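Local coordinates for hypothetical protein (Nostoc punctiforme, PDB 2O62) that is of unknown function but folds into two antiparallel beta-sheet domains of the calycin clan, which suggests, without proving, that it binds a small ligand, at residues S191-K196 and V200-D205; V210-L215 and S220-L225. One frame throughout, in Å; residues are numbered along the deposited sequence.

Contact 1 (S191-K196 and V200-D205). With GOL (glycerol), chain F.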
loop_
_atom_site.group_PDB
_atom_site.type_symbol
_atom_site.label_atom_id
_atom_site.label_comp_id
_atom_site.label_asym_id
_atom_site.label_seq_id
_atom_site.Cartn_x
_atom_site.Cartn_y
_atom_site.Cartn_z
ATOM N N SER A 191 14.379 -2.868 -15.530
ATOM C CA SER A 191 13.493 -3.546 -16.510
ATOM C C SER A 191 12.762 -2.534 -17.344
ATOM O O SER A 191 12.470 -1.440 -16.897
ATOM C CB SER A 191 12.459 -4.437 -15.813
ATOM O OG SER A 191 11.686 -5.155 -16.766
ATOM N N THR A 192 12.463 -2.911 -18.571
ATOM C CA THR A 192 11.634 -2.113 -19.465
ATOM C C THR A 192 10.177 -2.534 -19.340
ATOM O O THR A 192 9.902 -3.694 -19.052
ATOM C CB THR A 192 12.180 -2.297 -20.860
ATOM O OG1 THR A 192 13.520 -1.764 -20.851
ATOM C CG2 THR A 192 11.371 -1.624 -21.907
ATOM N N ALA A 193 9.266 -1.581 -19.476
ATOM C CA ALA A 193 7.838 -1.819 -19.430
ATOM C C ALA A 193 7.114 -1.138 -20.585
ATOM O O ALA A 193 7.606 -0.174 -21.180
ATOM C CB ALA A 193 7.291 -1.306 -18.171
ATOM N N THR A 194 5.926 -1.631 -20.902
ATOM C CA THR A 194 5.064 -0.953 -21.870
ATOM C C THR A 194 3.976 -0.203 -21.114
ATOM O O THR A 194 3.516 -0.631 -20.052
ATOM C CB THR A 194 4.405 -1.912 -22.852
ATOM O OG1 THR A 194 3.826 -2.997 -22.140
ATOM C CG2 THR A 194 5.417 -2.451 -23.812
ATOM N N ILE A 195 3.562 0.927 -21.657
ATOM C CA ILE A 195 2.494 1.711 -21.013
ATOM C C ILE A 195 1.238 1.608 -21.840
ATOM O O ILE A 195 1.267 1.813 -23.037
ATOM C CB ILE A 195 2.841 3.198 -20.903
ATOM C CG1 ILE A 195 4.201 3.408 -20.249
ATOM C CG2 ILE A 195 1.779 3.913 -20.086
ATOM C CD1 ILE A 195 4.901 4.622 -20.833
ATOM N N LYS A 196 0.130 1.297 -21.193
ATOM C CA LYS A 196 -1.165 1.187 -21.879
ATOM C C LYS A 196 -2.192 1.859 -20.944
ATOM O O LYS A 196 -2.657 1.266 -19.970
ATOM C CB LYS A 196 -1.489 -0.278 -22.145
ATOM C CG LYS A 196 -0.219 -1.153 -22.405
ATOM C CD LYS A 196 -0.488 -2.638 -22.707
ATOM C CE LYS A 196 -1.291 -3.369 -21.610
ATOM N NZ LYS A 196 -1.976 -4.595 -22.184
ATOM N N VAL A 200 0.939 0.101 -16.513
ATOM C CA VAL A 200 2.304 -0.113 -16.940
ATOM C C VAL A 200 2.574 -1.594 -16.736
ATOM O O VAL A 200 2.432 -2.108 -15.620
ATOM C CB VAL A 200 3.288 0.740 -16.131
ATOM C CG1 VAL A 200 4.721 0.467 -16.536
ATOM C CG2 VAL A 200 2.911 2.250 -16.278
ATOM N N LEU A 201 3.015 -2.245 -17.794
ATOM C CA LEU A 201 3.164 -3.700 -17.812
ATOM C C LEU A 201 4.631 -4.097 -17.887
ATOM O O LEU A 201 5.296 -3.794 -18.860
ATOM C CB LEU A 201 2.421 -4.266 -19.004
ATOM C CG LEU A 201 2.556 -5.759 -19.179
ATOM C CD1 LEU A 201 1.976 -6.486 -17.985
ATOM C CD2 LEU A 201 1.920 -6.233 -20.489
ATOM N N PHE A 202 5.097 -4.791 -16.854
ATOM C CA PHE A 202 6.418 -5.460 -16.841
ATOM C C PHE A 202 6.235 -6.969 -16.984
ATOM O O PHE A 202 5.783 -7.627 -16.059
ATOM C CB PHE A 202 7.161 -5.186 -15.536
ATOM C CG PHE A 202 7.534 -3.719 -15.289
ATOM C CD1 PHE A 202 6.637 -2.841 -14.654
ATOM C CD2 PHE A 202 8.811 -3.266 -15.555
ATOM C CE1 PHE A 202 7.014 -1.500 -14.369
ATOM C CE2 PHE A 202 9.194 -1.943 -15.244
ATOM C CZ PHE A 202 8.273 -1.061 -14.665
ATOM N N ASP A 203 6.580 -7.521 -18.140
ATOM C CA ASP A 203 6.344 -8.949 -18.357
ATOM C C ASP A 203 7.508 -9.706 -19.025
ATOM O O ASP A 203 7.325 -10.850 -19.439
ATOM C CB ASP A 203 5.035 -9.183 -19.134
ATOM C CG ASP A 203 5.126 -8.721 -20.553
ATOM O OD1 ASP A 203 6.159 -8.143 -20.913
ATOM O OD2 ASP A 203 4.161 -8.905 -21.331
ATOM N N GLN A 204 8.696 -9.094 -19.108
ATOM C CA GLN A 204 9.853 -9.700 -19.762
ATOM C C GLN A 204 10.728 -10.471 -18.769
ATOM O O GLN A 204 11.133 -11.607 -19.016
ATOM C CB GLN A 204 10.678 -8.592 -20.459
ATOM C CG GLN A 204 11.696 -9.043 -21.493
ATOM C CD GLN A 204 12.284 -7.862 -22.276
ATOM O OE1 GLN A 204 12.940 -6.988 -21.693
ATOM N NE2 GLN A 204 12.009 -7.807 -23.592
ATOM N N ASP A 205 11.002 -9.830 -17.645
ATOM C CA ASP A 205 12.051 -10.246 -16.699
ATOM C C ASP A 205 11.425 -11.114 -15.616
ATOM O O ASP A 205 10.430 -10.727 -15.063
ATOM C CB ASP A 205 12.601 -8.930 -16.125
ATOM C CG ASP A 205 13.795 -9.090 -15.225
ATOM O OD1 ASP A 205 13.919 -10.146 -14.583
ATOM O OD2 ASP A 205 14.589 -8.094 -15.155
HETATM C C1 GOL F . 13.608 -4.660 -24.090
HETATM O O1 GOL F . 13.177 -5.662 -24.973
HETATM C C2 GOL F . 14.767 -5.173 -23.225
HETATM O O2 GOL F . 14.426 -5.249 -21.853
HETATM C C3 GOL F . 15.814 -4.127 -23.332
HETATM O O3 GOL F . 15.138 -2.902 -23.297
HETATM O O HOH W 1 9.811 -7.407 -16.696
HETATM O O HOH W 2 8.431 -5.895 -19.733
HETATM O O HOH W 3 5.694 -4.942 -21.455
#
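Thr-194 and Leu-201 face each other as an antiparallel hydrogen-bonded pair, their strands running at 147° and approaching to 4.6 Å. Leu-201 N donates to Thr-194 O at 2.8 Å and Thr-194 N donates back to Leu-201 O. Next to them Ile-195 and Val-200 form a non-hydrogen-bonded pair. This is a beta hairpin of the C-terminal barrel.

The centre of the packing is Ala-193. Its CB sits 3.4 Å from the centroid of the Phe-202 ring, 8° off the ring normal, a CH-pi contact squarely over the face. The same CB also touches Val-200 CG1, 3.5 Å away. Phe-202 CG lies anti to its own carbonyl carbon (chi1 -64°), which swings the ring back under the neighbouring strand; Ser-191 OG stands near the ring plane, at the CD2 edge. Lys-208 adds a cation-pi contact to the same ring. Replacing Phe-202 by an alanine would probably leave the methyl of Ala-193 facing a gap and take the aromatic partner from Lys-208.

Where the strands splay, water takes over from direct pairing. One water joins Ser-191 OG to Asp-205 N, accepting from the amide at 2.9 Å; a second accepts from Asp-203 N and is hydrogen-bonded to Thr-192 O. Beside the paired residues, a third is hydrogen-bonded to Thr-194 OG1 (2.8 Å) and to Leu-201 O. A glycerol, probably from the crystallisation liquor, takes a nearly straight bond from Gln-204 NE2 to its O1. The chemistry thus differs between the two sides of the hairpin: Ala-193, Val-200 and the Phe-202 ring make an apolar side, while on the other waters and hydroxyls complete backbone polar groups where direct pairing is lacking.

Contact 2 (V210-L215 and S220-L225). With GOL (glycerol), chain J.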
loop_
_atom_site.group_PDB
_atom_site.type_symbol
_atom_site.label_atom_id
_atom_site.label_comp_id
_atom_site.label_asym_id
_atom_site.label_seq_id
_atom_site.Cartn_x
_atom_site.Cartn_y
_atom_site.Cartn_z
ATOM N N VAL A 210 4.835 -7.880 -13.305
ATOM C CA VAL A 210 3.870 -7.064 -12.551
ATOM C C VAL A 210 3.148 -6.117 -13.440
ATOM O O VAL A 210 3.603 -5.818 -14.553
ATOM C CB VAL A 210 4.486 -6.261 -11.372
ATOM C CG1 VAL A 210 5.142 -7.140 -10.362
ATOM C CG2 VAL A 210 5.441 -5.197 -11.859
ATOM N N GLN A 211 1.967 -5.696 -13.000
ATOM C CA GLN A 211 1.291 -4.569 -13.633
ATOM C C GLN A 211 1.296 -3.461 -12.627
ATOM O O GLN A 211 1.088 -3.703 -11.453
ATOM C CB GLN A 211 -0.153 -4.881 -14.073
ATOM C CG GLN A 211 -1.191 -5.163 -12.957
ATOM C CD GLN A 211 -2.640 -4.857 -13.443
ATOM O OE1 GLN A 211 -3.056 -5.399 -14.461
ATOM N NE2 GLN A 211 -3.368 -3.926 -12.750
ATOM N N VAL A 212 1.490 -2.225 -13.078
ATOM C CA VAL A 212 1.357 -1.083 -12.144
ATOM C C VAL A 212 0.163 -0.289 -12.591
ATOM O O VAL A 212 0.055 0.011 -13.759
ATOM C CB VAL A 212 2.593 -0.183 -12.158
ATOM C CG1 VAL A 212 2.444 0.913 -11.122
ATOM C CG2 VAL A 212 3.835 -0.988 -11.912
ATOM N N LEU A 213 -0.746 0.002 -11.675
ATOM C CA LEU A 213 -1.929 0.748 -12.020
ATOM C C LEU A 213 -1.873 2.108 -11.352
ATOM O O LEU A 213 -1.615 2.221 -10.138
ATOM C CB LEU A 213 -3.166 -0.021 -11.588
ATOM C CG LEU A 213 -4.504 0.685 -11.714
ATOM C CD1 LEU A 213 -4.881 0.878 -13.172
ATOM C CD2 LEU A 213 -5.599 -0.081 -11.004
ATOM N N LEU A 214 -2.092 3.146 -12.148
ATOM C CA LEU A 214 -2.018 4.511 -11.648
ATOM C C LEU A 214 -3.430 4.938 -11.256
ATOM O O LEU A 214 -4.373 4.727 -12.025
ATOM C CB LEU A 214 -1.506 5.420 -12.745
ATOM C CG LEU A 214 -0.199 4.931 -13.411
ATOM C CD1 LEU A 214 0.159 5.888 -14.529
ATOM C CD2 LEU A 214 0.888 4.772 -12.412
ATOM N N LEU A 215 -3.567 5.504 -10.064
ATOM C CA LEU A 215 -4.864 5.772 -9.494
ATOM C C LEU A 215 -5.054 7.202 -9.028
ATOM O O LEU A 215 -4.112 8.036 -9.058
ATOM C CB LEU A 215 -5.052 4.826 -8.293
ATOM C CG LEU A 215 -5.188 3.327 -8.611
ATOM C CD1 LEU A 215 -4.910 2.484 -7.357
ATOM C CD2 LEU A 215 -6.561 3.028 -9.227
ATOM N N SER A 220 -0.674 4.415 -6.453
ATOM C CA SER A 220 -0.392 3.381 -7.404
ATOM C C SER A 220 -0.518 2.024 -6.735
ATOM O O SER A 220 -0.345 1.892 -5.510
ATOM C CB SER A 220 0.999 3.566 -8.040
ATOM O OG SER A 220 2.014 3.589 -7.076
ATOM N N ALA A 221 -0.861 1.030 -7.532
ATOM C CA ALA A 221 -0.859 -0.341 -7.063
ATOM C C ALA A 221 0.022 -1.189 -7.981
ATOM O O ALA A 221 -0.162 -1.181 -9.192
ATOM C CB ALA A 221 -2.256 -0.882 -7.074
ATOM N N THR A 222 0.940 -1.961 -7.413
ATOM C CA THR A 222 1.772 -2.885 -8.198
ATOM C C THR A 222 1.384 -4.317 -7.814
ATOM O O THR A 222 1.409 -4.671 -6.641
ATOM C CB THR A 222 3.294 -2.589 -7.997
ATOM O OG1 THR A 222 3.554 -1.259 -8.457
ATOM C CG2 THR A 222 4.164 -3.557 -8.770
ATOM N N SER A 223 0.978 -5.091 -8.811
ATOM C CA SER A 223 0.368 -6.396 -8.649
ATOM C C SER A 223 1.108 -7.450 -9.455
ATOM O O SER A 223 1.370 -7.226 -10.640
ATOM C CB SER A 223 -1.066 -6.415 -9.154
ATOM O OG SER A 223 -1.833 -5.410 -8.477
ATOM N N PRO A 224 1.366 -8.630 -8.840
ATOM C CA PRO A 224 1.827 -9.784 -9.624
ATOM C C PRO A 224 0.926 -10.044 -10.844
ATOM O O PRO A 224 -0.273 -9.918 -10.741
ATOM C CB PRO A 224 1.735 -10.946 -8.614
ATOM C CG PRO A 224 1.733 -10.307 -7.265
ATOM C CD PRO A 224 1.197 -8.956 -7.410
ATOM N N LEU A 225 1.487 -10.366 -12.004
ATOM C CA LEU A 225 0.646 -10.735 -13.134
ATOM C C LEU A 225 -0.141 -12.021 -12.842
ATOM O O LEU A 225 -1.246 -12.201 -13.339
ATOM C CB LEU A 225 1.478 -10.908 -14.409
ATOM C CG LEU A 225 2.089 -9.584 -14.907
ATOM C CD1 LEU A 225 3.065 -9.815 -16.078
ATOM C CD2 LEU A 225 0.992 -8.566 -15.269
HETATM C C1 GOL J . -3.694 -9.598 -12.815
HETATM O O1 GOL J . -2.787 -9.788 -11.763
HETATM C C2 GOL J . -3.172 -8.757 -13.965
HETATM O O2 GOL J . -4.124 -7.758 -14.268
HETATM C C3 GOL J . -3.066 -9.631 -15.213
HETATM O O3 GOL J . -2.416 -10.852 -14.915
HETATM O O HOH W 4 -2.108 -3.218 -10.259
#
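Val-212 and Thr-222 meet as a non-hydrogen-bonded pair at the middle of this antiparallel ladder, with Val-212 CG2 3.5 Å from Thr-222 OG1. The threonine's other branch, CG2, is anti to its backbone N (chi1 -61° for OG1) and therefore extends toward Val-210, whose CG2 it meets at 3.7 Å. Two pairs of backbone bonds, Gln-211 with Ser-223 and Leu-213 with Ala-221, close the strands on either side of this pair. The two strands make a beta hairpin in the C-terminal barrel, of the calycin kind, and the side bearing Leu-213 and Ala-221 is covered by Leu-120 and Leu-107 of the N-terminal sheet.

Against the tight packing of Val-210, Val-212 and Thr-222, the Gln-211 end is looser, and a water and a glycerol fill in. The water accepts from Gln-211 NE2 at 2.9 Å and donates to Ala-221 O and to Ser-223 OG, which also bonds to Gln-109; the NE2 has a second partner in Pro-25 O. On its oxygen side the Gln-211 amide accepts from glycerol O2, 2.6 Å from OE1. Past Pro-224 the pairing ends, and Leu-225 folds back, laying CG 3.6 Å from Val-210 N.

Contacts 1 and 2 are successive hairpins of one barrel, their centres 11 Å apart, and strands 199-202 and 210-214 are the neighbours that join them. Val-200 O lies 2.7 Å from Val-212 N and Phe-202 O lies 2.9 Å from Val-210 N, both probable hydrogen bonds, so the ladder runs on from one hairpin to the next. Side chains bridge the seam too: Leu-201 CD1 packs on Leu-225 CD2 at 3.6 Å. No active site is known. Phe-202 and Val-212 each have a further glycerol about 4 Å from their side chain; such molecules often mark pockets, though they probably come from the crystallisation liquor.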